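Local coordinates for protein LST4 (Kluyveromyces lactis, PDB 4ZY8) that is probably involved in extracellular amino acid uptake and in protein trafficking from the Golgi to the plasma membrane, and is represented here by its longin domain, at residues L13-E18 / V30-S35; V80-I85 / C100-D105; F86-K91 / T127-L132. All blocks are in the same frame, centred on the assembly; numbering follows the deposited sequence.

The three contacts belong to one longin domain, built on a five-stranded antiparallel sheet. Interaction 1 comes first along the chain and joins strands 12-17 and 29-35; interactions 2 and 3 follow, sharing strand 79-87, and their segments alternate in sequence. The centres of interactions 1 and 2 lie about 13 Å apart, those of 1 and 3 about 16 Å and those of 2 and 3 about 22 Å. Strands 12-17 and 95-103 are neighbours, and Ile14 touches Cys101 there. Leu128 of helix 114-134 packs on Ile15. The two hairpins thus build the sheet, and interaction 3 fixes a helix to one face of it, within one domain of a longer protein.

Interaction 1 of 3, residues L13-E18 / V30-S35; sequences LIISQE and VVLDHS
Leu13 and Leu32 each hold CG anti to the backbone N (chi1 174° in Leu13), and on the face they share Leu13 CG lies 3.9 Å from Leu32 CD2. In Ile15, CG2 is the branch anti to N, and it comes 4.1 Å from Val31 CB. Ile15 CB rests against Leu32 CB at the same separation, the two side chains crossing obliquely. On this face too, Gln17 OE1 passes Val31 CG2 at 4.1 Å; the Gln17 amide is hydrogen-bonded through OE1 to Leu140 N and through NE2 to Gln138 O. Helix 150-166 packs over this face, with Phe159 on Leu13 and Val152 on Leu32.

The strands run antiparallel, at 171°, and form the first hairpin of the longin sheet. Leu13 and His34 make a hydrogen-bonded pair, with Leu13 N to His34 O at 2.7 Å. Between Ile15 and Ser16 the register slips by one residue, because Val31 and Leu32 both face Ile15: a classic beta bulge. Ile15 O accepts twice, from Val31 N at 2.8 Å and from Leu32 N at 3.1 Å. The Leu32 donor lies in the carbonyl plane on a lone pair, whereas that of Val31 is tilted 16° from it. Ser16 then pairs with Val30.

On the other face Ile14 and Asp33 lie side by side, with Ile14 CG1 3.9 Å from Asp33 OD1. The carboxylate finds its charge partner in Arg12, through OD2.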
loop_
_atom_site.group_PDB
_atom_site.type_symbol
_atom_site.label_atom_id
_atom_site.label_comp_id
_atom_site.label_asym_id
_atom_site.label_seq_id
_atom_site.Cartn_x
_atom_site.Cartn_y
_atom_site.Cartn_z
ATOM N N LEU A 13 2.889 6.858 2.376
ATOM C CA LEU A 13 2.445 5.891 1.383
ATOM C C LEU A 13 3.650 5.200 0.756
ATOM O O LEU A 13 4.529 5.860 0.188
ATOM C CB LEU A 13 1.608 6.587 0.296
ATOM C CG LEU A 13 1.178 5.752 -0.914
ATOM C CD1 LEU A 13 0.190 4.634 -0.501
ATOM C CD2 LEU A 13 0.589 6.616 -2.027
ATOM N N ILE A 14 3.716 3.893 0.854
ATOM C CA ILE A 14 4.724 3.121 0.187
ATOM C C ILE A 14 4.157 2.172 -0.847
ATOM O O ILE A 14 3.353 1.366 -0.532
ATOM C CB ILE A 14 5.504 2.305 1.198
ATOM C CG1 ILE A 14 6.062 3.217 2.246
ATOM C CG2 ILE A 14 6.641 1.586 0.543
ATOM C CD1 ILE A 14 5.580 2.845 3.609
ATOM N N ILE A 15 4.606 2.272 -2.083
ATOM C CA ILE A 15 4.274 1.274 -3.087
ATOM C C ILE A 15 5.545 0.469 -3.288
ATOM O O ILE A 15 6.587 1.036 -3.599
ATOM C CB ILE A 15 3.797 1.908 -4.405
ATOM C CG1 ILE A 15 2.555 2.775 -4.161
ATOM C CG2 ILE A 15 3.521 0.830 -5.453
ATOM C CD1 ILE A 15 2.134 3.566 -5.387
ATOM N N SER A 16 5.469 -0.842 -3.082
ATOM C CA SER A 16 6.648 -1.688 -3.226
ATOM C C SER A 16 6.279 -2.996 -3.887
ATOM O O SER A 16 5.083 -3.337 -3.982
ATOM C CB SER A 16 7.300 -1.947 -1.869
ATOM O OG SER A 16 6.389 -2.520 -0.935
ATOM N N GLN A 17 7.294 -3.734 -4.343
ATOM C CA GLN A 17 7.057 -5.070 -4.899
ATOM C C GLN A 17 8.198 -6.091 -4.717
ATOM O O GLN A 17 9.351 -5.705 -4.513
ATOM C CB GLN A 17 6.710 -4.919 -6.382
ATOM C CG GLN A 17 7.827 -4.418 -7.245
ATOM C CD GLN A 17 7.469 -4.444 -8.721
ATOM O OE1 GLN A 17 7.551 -3.425 -9.404
ATOM N NE2 GLN A 17 7.094 -5.616 -9.226
ATOM N N GLU A 18 7.855 -7.385 -4.767
ATOM C CA GLU A 18 8.840 -8.474 -4.747
ATOM C C GLU A 18 9.470 -8.701 -6.107
ATOM O O GLU A 18 8.849 -8.436 -7.135
ATOM C CB GLU A 18 8.215 -9.793 -4.287
ATOM C CG GLU A 18 7.829 -9.880 -2.818
ATOM C CD GLU A 18 7.151 -11.211 -2.487
ATOM O OE1 GLU A 18 6.446 -11.769 -3.369
ATOM O OE2 GLU A 18 7.326 -11.696 -1.344
ATOM N N VAL A 30 11.389 -0.570 -3.652
ATOM C CA VAL A 30 10.467 0.515 -3.353
ATOM C C VAL A 30 10.230 1.398 -4.579
ATOM O O VAL A 30 11.161 1.997 -5.123
ATOM C CB VAL A 30 10.980 1.365 -2.197
ATOM C CG1 VAL A 30 10.038 2.530 -1.939
ATOM C CG2 VAL A 30 11.104 0.510 -0.944
ATOM N N VAL A 31 8.965 1.491 -4.984
ATOM C CA VAL A 31 8.546 2.205 -6.188
ATOM C C VAL A 31 8.190 3.650 -5.845
ATOM O O VAL A 31 8.488 4.588 -6.597
ATOM C CB VAL A 31 7.332 1.518 -6.842
ATOM C CG1 VAL A 31 6.777 2.361 -7.993
ATOM C CG2 VAL A 31 7.723 0.123 -7.336
ATOM N N LEU A 32 7.498 3.816 -4.725
ATOM C CA LEU A 32 7.142 5.141 -4.232
ATOM C C LEU A 32 7.249 5.144 -2.719
ATOM O O LEU A 32 6.844 4.186 -2.065
ATOM C CB LEU A 32 5.727 5.541 -4.675
ATOM C CG LEU A 32 5.200 6.875 -4.120
ATOM C CD1 LEU A 32 4.352 7.587 -5.154
ATOM C CD2 LEU A 32 4.370 6.654 -2.875
ATOM N N ASP A 33 7.765 6.210 -2.167
ATOM C CA ASP A 33 7.746 6.414 -0.757
ATOM C C ASP A 33 7.477 7.859 -0.508
ATOM O O ASP A 33 8.307 8.684 -0.743
ATOM C CB ASP A 33 9.063 6.006 -0.165
ATOM C CG ASP A 33 9.087 6.122 1.315
ATOM O OD1 ASP A 33 8.101 6.556 1.918
ATOM O OD2 ASP A 33 10.114 5.782 1.886
ATOM N N HIS A 34 6.285 8.154 -0.046
ATOM C CA HIS A 34 5.811 9.517 0.071
ATOM C C HIS A 34 5.278 9.784 1.463
ATOM O O HIS A 34 4.287 9.173 1.889
ATOM C CB HIS A 34 4.724 9.792 -0.986
ATOM C CG HIS A 34 4.080 11.143 -0.861
ATOM N ND1 HIS A 34 3.148 11.438 0.115
ATOM C CD2 HIS A 34 4.224 12.265 -1.596
ATOM C CE1 HIS A 34 2.747 12.687 -0.025
ATOM N NE2 HIS A 34 3.386 13.219 -1.057
ATOM N N SER A 35 5.921 10.691 2.161
ATOM C CA SER A 35 5.433 11.160 3.434
ATOM C C SER A 35 4.835 12.519 3.270
ATOM O O SER A 35 5.340 13.340 2.558
ATOM C CB SER A 35 6.538 11.248 4.455
ATOM O OG SER A 35 7.158 10.012 4.644
#

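Interaction 2 of 3, residues V80-I85 / C100-D105; sequences VLFTRI and CCVTDD
Val80 and Val102 satisfy each other's backbone in both directions: Val80 N reaches Val102 O at 2.7 Å, and Val102 N reaches Val80 O at 2.9 Å with an N-H...O angle of 170°. Phe82 and Cys100 repeat the exchange, with Phe82 N to Cys100 O at 2.9 Å and Cys100 N to Phe82 O at 2.8 Å. Between these pairs, the backbones of Leu81 and Cys101 are hydrogen-bonded to Lys72 and Arg12 on the next strands. In this antiparallel hairpin of the longin sheet the N-to-C directions of strands 80-85 and 100-103 lie 152° apart.

Phe82 CG stands between the backbone N and the carbonyl carbon (chi1 60°), on the side where the ring meets Cys100. Cys100 CB sits over one face of the ring, offset toward the rim, 3.7 Å from the centroid in a CH-pi contact, and Val102 CG2 stands at the ring edge. An alanine at Phe82 would probably open a gap beside Cys100 CB and Val102 CG2 and leave Phe159 with less to pack on. On the other side of the sheet Leu81 CD1 meets Cys101 SG at 3.5 Å. Thr83 OG1 is hydrogen-bonded to Ser99 OG, and the buried Arg84 forms salt bridges with Asp69, Asp122 and Glu125.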
loop_
_atom_site.group_PDB
_atom_site.type_symbol
_atom_site.label_atom_id
_atom_site.label_comp_id
_atom_site.label_asym_id
_atom_site.label_seq_id
_atom_site.Cartn_x
_atom_site.Cartn_y
_atom_site.Cartn_z
ATOM N N VAL A 80 -0.377 2.915 12.749
ATOM C CA VAL A 80 -1.069 1.784 12.162
ATOM C C VAL A 80 -0.688 1.694 10.690
ATOM O O VAL A 80 -0.612 2.709 10.013
ATOM C CB VAL A 80 -2.603 1.917 12.349
ATOM C CG1 VAL A 80 -3.345 1.419 11.148
ATOM C CG2 VAL A 80 -3.035 1.185 13.604
ATOM N N LEU A 81 -0.390 0.486 10.223
ATOM C CA LEU A 81 -0.006 0.254 8.836
ATOM C C LEU A 81 -1.067 -0.581 8.133
ATOM O O LEU A 81 -1.349 -1.698 8.574
ATOM C CB LEU A 81 1.368 -0.441 8.772
ATOM C CG LEU A 81 1.964 -0.836 7.415
ATOM C CD1 LEU A 81 2.409 0.392 6.640
ATOM C CD2 LEU A 81 3.154 -1.791 7.594
ATOM N N PHE A 82 -1.693 -0.049 7.081
ATOM C CA PHE A 82 -2.613 -0.885 6.319
ATOM C C PHE A 82 -2.105 -1.117 4.901
ATOM O O PHE A 82 -1.654 -0.199 4.219
ATOM C CB PHE A 82 -4.053 -0.332 6.333
ATOM C CG PHE A 82 -4.234 1.067 5.758
ATOM C CD1 PHE A 82 -4.711 1.244 4.467
ATOM C CD2 PHE A 82 -4.005 2.193 6.531
ATOM C CE1 PHE A 82 -4.928 2.525 3.941
ATOM C CE2 PHE A 82 -4.221 3.484 6.022
ATOM C CZ PHE A 82 -4.687 3.643 4.726
ATOM N N THR A 83 -2.165 -2.376 4.493
ATOM C CA THR A 83 -1.529 -2.841 3.268
ATOM C C THR A 83 -2.468 -3.633 2.366
ATOM O O THR A 83 -3.083 -4.599 2.800
ATOM C CB THR A 83 -0.314 -3.763 3.597
ATOM O OG1 THR A 83 0.682 -3.015 4.288
ATOM C CG2 THR A 83 0.305 -4.342 2.316
ATOM N N ARG A 84 -2.539 -3.239 1.105
ATOM C CA ARG A 84 -3.153 -4.054 0.064
ATOM C C ARG A 84 -2.044 -4.779 -0.677
ATOM O O ARG A 84 -1.162 -4.139 -1.255
ATOM C CB ARG A 84 -3.961 -3.184 -0.903
ATOM C CG ARG A 84 -4.294 -3.821 -2.272
ATOM C CD ARG A 84 -5.286 -4.992 -2.171
ATOM N NE ARG A 84 -6.522 -4.630 -1.450
ATOM C CZ ARG A 84 -7.665 -4.235 -2.004
ATOM N NH1 ARG A 84 -7.788 -4.121 -3.327
ATOM N NH2 ARG A 84 -8.699 -3.953 -1.216
ATOM N N ILE A 85 -2.081 -6.104 -0.695
ATOM C CA ILE A 85 -1.031 -6.828 -1.390
ATOM C C ILE A 85 -1.710 -7.732 -2.428
ATOM O O ILE A 85 -2.754 -8.296 -2.162
ATOM C CB ILE A 85 -0.130 -7.596 -0.380
ATOM C CG1 ILE A 85 1.123 -8.160 -1.036
ATOM C CG2 ILE A 85 -0.905 -8.647 0.409
ATOM C CD1 ILE A 85 2.185 -8.494 -0.007
ATOM N N CYS A 100 0.179 1.908 3.741
ATOM C CA CYS A 100 0.032 3.248 4.258
ATOM C C CYS A 100 0.188 3.288 5.775
ATOM O O CYS A 100 -0.417 2.483 6.481
ATOM C CB CYS A 100 -1.326 3.821 3.842
ATOM S SG CYS A 100 -1.557 5.581 4.268
ATOM N N CYS A 101 1.021 4.209 6.264
ATOM C CA CYS A 101 1.159 4.445 7.705
ATOM C C CYS A 101 0.323 5.645 8.123
ATOM O O CYS A 101 0.399 6.696 7.498
ATOM C CB CYS A 101 2.619 4.703 8.100
ATOM S SG CYS A 101 3.819 3.529 7.466
ATOM N N VAL A 102 -0.429 5.499 9.189
ATOM C CA VAL A 102 -1.116 6.591 9.836
ATOM C C VAL A 102 -1.003 6.451 11.354
ATOM O O VAL A 102 -0.641 5.423 11.848
ATOM C CB VAL A 102 -2.607 6.657 9.447
ATOM C CG1 VAL A 102 -2.778 7.082 8.015
ATOM C CG2 VAL A 102 -3.296 5.336 9.689
ATOM N N THR A 103 -1.344 7.502 12.073
ATOM C CA THR A 103 -1.375 7.486 13.528
ATOM C C THR A 103 -2.338 6.419 14.050
ATOM O O THR A 103 -3.427 6.254 13.497
ATOM C CB THR A 103 -1.826 8.851 14.063
ATOM O OG1 THR A 103 -1.031 9.886 13.464
ATOM C CG2 THR A 103 -1.699 8.896 15.572
ATOM N N ASP A 104 -1.947 5.720 15.088
ATOM C CA ASP A 104 -2.743 4.632 15.560
ATOM C C ASP A 104 -4.122 5.035 16.062
ATOM O O ASP A 104 -4.980 4.215 16.194
ATOM C CB ASP A 104 -1.988 3.782 16.569
ATOM C CG ASP A 104 -1.632 4.529 17.811
ATOM O OD1 ASP A 104 -2.105 5.639 18.019
ATOM O OD2 ASP A 104 -0.874 3.993 18.601
ATOM N N ASP A 105 -4.346 6.315 16.280
ATOM C CA ASP A 105 -5.658 6.730 16.723
ATOM C C ASP A 105 -6.652 6.991 15.615
ATOM O O ASP A 105 -7.758 7.385 15.867
ATOM C CB ASP A 105 -5.589 7.901 17.683
ATOM C CG ASP A 105 -4.905 9.070 17.120
ATOM O OD1 ASP A 105 -4.730 9.136 15.910
ATOM O OD2 ASP A 105 -4.542 9.949 17.903
#

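Interaction 3 of 3, residues F86-K91 / T127-L132; sequences FYLNEK and TLLKYL
Leu88 and Leu129 are the nearest CA pair across the segments, 6.5 Å from Leu88 CA to Leu129 CA, where the chain runs on from strand 79-87 beside helix 114-134. No hydrogen bond crosses between the segments, and the contact rests on side-chain packing. Leu128, Leu129 and Leu132, at helix spacings of one and three, all contribute.

Phe86 has CG between the backbone N and the carbonyl carbon (chi1 56°), and the ring meets the helix with its edge. Leu129 CD2 lies near the ring plane, 3.7 Å from Phe86 CE2, the two side chains running antiparallel alongside one another. Leu128 CD1 also stands at this edge, 4.2 Å from Phe86 CZ.

The Leu129 methyl has a second neighbour, for its CD2 is 3.7 Å from Leu88 O. Leu88 in turn uses one branch for two leucines: its CD1 is 4.0 Å from Leu132 CD1 and 4.1 Å from Leu129 CD2.

Strand 95-103 supplies the floor, with Ile96 touching both Phe86 and Leu132, and Ile98 touching Leu128. Val155 of helix 150-166 packs on Leu128 as well. Helices 114-134 and 150-166, laid by apolar side chains on one face of the antiparallel sheet, with helix 47-55 on the other, give the sandwich characteristic of the longin fold.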
loop_
_atom_site.group_PDB
_atom_site.type_symbol
_atom_site.label_atom_id
_atom_site.label_comp_id
_atom_site.label_asym_id
_atom_site.label_seq_id
_atom_site.Cartn_x
_atom_site.Cartn_y
_atom_site.Cartn_z
ATOM N N PHE A 86 -1.177 -7.772 -3.642
ATOM C CA PHE A 86 -1.803 -8.515 -4.736
ATOM C C PHE A 86 -0.774 -9.045 -5.713
ATOM O O PHE A 86 0.371 -8.595 -5.719
ATOM C CB PHE A 86 -2.816 -7.645 -5.490
ATOM C CG PHE A 86 -2.241 -6.359 -6.025
ATOM C CD1 PHE A 86 -2.154 -5.241 -5.215
ATOM C CD2 PHE A 86 -1.825 -6.264 -7.343
ATOM C CE1 PHE A 86 -1.624 -4.047 -5.697
ATOM C CE2 PHE A 86 -1.299 -5.079 -7.838
ATOM C CZ PHE A 86 -1.199 -3.964 -7.003
ATOM N N TYR A 87 -1.188 -9.969 -6.553
ATOM C CA TYR A 87 -0.336 -10.561 -7.556
ATOM C C TYR A 87 -0.577 -9.964 -8.934
ATOM O O TYR A 87 -1.674 -9.588 -9.244
ATOM C CB TYR A 87 -0.579 -12.063 -7.604
ATOM C CG TYR A 87 -0.171 -12.793 -6.364
ATOM C CD1 TYR A 87 -1.036 -12.933 -5.313
ATOM C CD2 TYR A 87 1.083 -13.340 -6.247
ATOM C CE1 TYR A 87 -0.665 -13.580 -4.181
ATOM C CE2 TYR A 87 1.462 -14.000 -5.116
ATOM C CZ TYR A 87 0.581 -14.118 -4.081
ATOM O OH TYR A 87 0.942 -14.771 -2.959
ATOM N N LEU A 88 0.439 -9.928 -9.779
ATOM C CA LEU A 88 0.262 -9.410 -11.122
ATOM C C LEU A 88 -0.783 -10.173 -11.873
ATOM O O LEU A 88 -1.544 -9.615 -12.594
ATOM C CB LEU A 88 1.560 -9.392 -11.902
ATOM C CG LEU A 88 1.458 -9.361 -13.436
ATOM C CD1 LEU A 88 0.426 -8.410 -13.997
ATOM C CD2 LEU A 88 2.789 -9.178 -14.117
ATOM N N ASN A 89 -0.789 -11.472 -11.710
ATOM C CA ASN A 89 -1.755 -12.311 -12.377
ATOM C C ASN A 89 -1.759 -13.701 -11.761
ATOM O O ASN A 89 -1.030 -13.965 -10.806
ATOM C CB ASN A 89 -1.447 -12.388 -13.881
ATOM C CG ASN A 89 -0.004 -12.783 -14.170
ATOM O OD1 ASN A 89 0.425 -13.877 -13.809
ATOM N ND2 ASN A 89 0.746 -11.898 -14.838
ATOM N N GLU A 90 -2.595 -14.574 -12.313
ATOM C CA GLU A 90 -2.773 -15.938 -11.823
ATOM C C GLU A 90 -1.463 -16.703 -11.789
ATOM O O GLU A 90 -1.182 -17.471 -10.861
ATOM C CB GLU A 90 -3.728 -16.695 -12.743
ATOM N N LYS A 91 -0.657 -16.470 -12.817
ATOM C CA LYS A 91 0.549 -17.243 -13.021
ATOM C C LYS A 91 1.709 -16.738 -12.186
ATOM O O LYS A 91 2.691 -17.448 -12.005
ATOM C CB LYS A 91 0.925 -17.221 -14.506
ATOM N N THR A 127 -5.179 0.207 -11.209
ATOM C CA THR A 127 -4.362 1.202 -11.909
ATOM C C THR A 127 -2.928 0.697 -12.147
ATOM O O THR A 127 -2.375 0.804 -13.256
ATOM C CB THR A 127 -4.350 2.525 -11.129
ATOM O OG1 THR A 127 -5.680 3.063 -11.099
ATOM C CG2 THR A 127 -3.418 3.553 -11.803
ATOM N N LEU A 128 -2.343 0.143 -11.101
ATOM C CA LEU A 128 -0.987 -0.396 -11.181
ATOM C C LEU A 128 -0.943 -1.623 -12.113
ATOM O O LEU A 128 0.022 -1.814 -12.854
ATOM C CB LEU A 128 -0.474 -0.745 -9.794
ATOM C CG LEU A 128 -0.291 0.443 -8.837
ATOM C CD1 LEU A 128 0.244 -0.004 -7.479
ATOM C CD2 LEU A 128 0.587 1.563 -9.424
ATOM N N LEU A 129 -1.992 -2.450 -12.078
ATOM C CA LEU A 129 -2.052 -3.609 -12.972
ATOM C C LEU A 129 -2.133 -3.200 -14.436
ATOM O O LEU A 129 -1.529 -3.834 -15.292
ATOM C CB LEU A 129 -3.245 -4.517 -12.621
ATOM C CG LEU A 129 -3.086 -5.275 -11.300
ATOM C CD1 LEU A 129 -4.353 -6.089 -10.961
ATOM C CD2 LEU A 129 -1.841 -6.173 -11.373
ATOM N N LYS A 130 -2.850 -2.123 -14.721
ATOM C CA LYS A 130 -2.940 -1.614 -16.086
ATOM C C LYS A 130 -1.605 -1.091 -16.606
ATOM O O LYS A 130 -1.337 -1.167 -17.813
ATOM C CB LYS A 130 -4.015 -0.530 -16.187
ATOM C CG LYS A 130 -5.417 -1.106 -16.203
ATOM C CD LYS A 130 -5.709 -1.726 -17.565
ATOM C CE LYS A 130 -7.111 -2.305 -17.630
ATOM N NZ LYS A 130 -7.226 -3.297 -18.748
ATOM N N TYR A 131 -0.791 -0.522 -15.727
ATOM C CA TYR A 131 0.552 -0.113 -16.076
ATOM C C TYR A 131 1.342 -1.306 -16.548
ATOM O O TYR A 131 2.020 -1.240 -17.528
ATOM C CB TYR A 131 1.282 0.568 -14.917
ATOM C CG TYR A 131 2.740 0.781 -15.214
ATOM C CD1 TYR A 131 3.182 1.929 -15.808
ATOM C CD2 TYR A 131 3.645 -0.217 -14.994
ATOM C CE1 TYR A 131 4.504 2.100 -16.118
ATOM C CE2 TYR A 131 4.956 -0.055 -15.287
ATOM C CZ TYR A 131 5.376 1.106 -15.852
ATOM O OH TYR A 131 6.669 1.260 -16.145
ATOM N N LEU A 132 1.249 -2.381 -15.807
ATOM C CA LEU A 132 1.988 -3.598 -16.137
ATOM C C LEU A 132 1.556 -4.152 -17.494
ATOM O O LEU A 132 2.392 -4.621 -18.269
ATOM C CB LEU A 132 1.809 -4.639 -15.034
ATOM C CG LEU A 132 2.432 -4.137 -13.733
ATOM C CD1 LEU A 132 2.217 -5.105 -12.609
ATOM C CD2 LEU A 132 3.917 -3.898 -13.942
#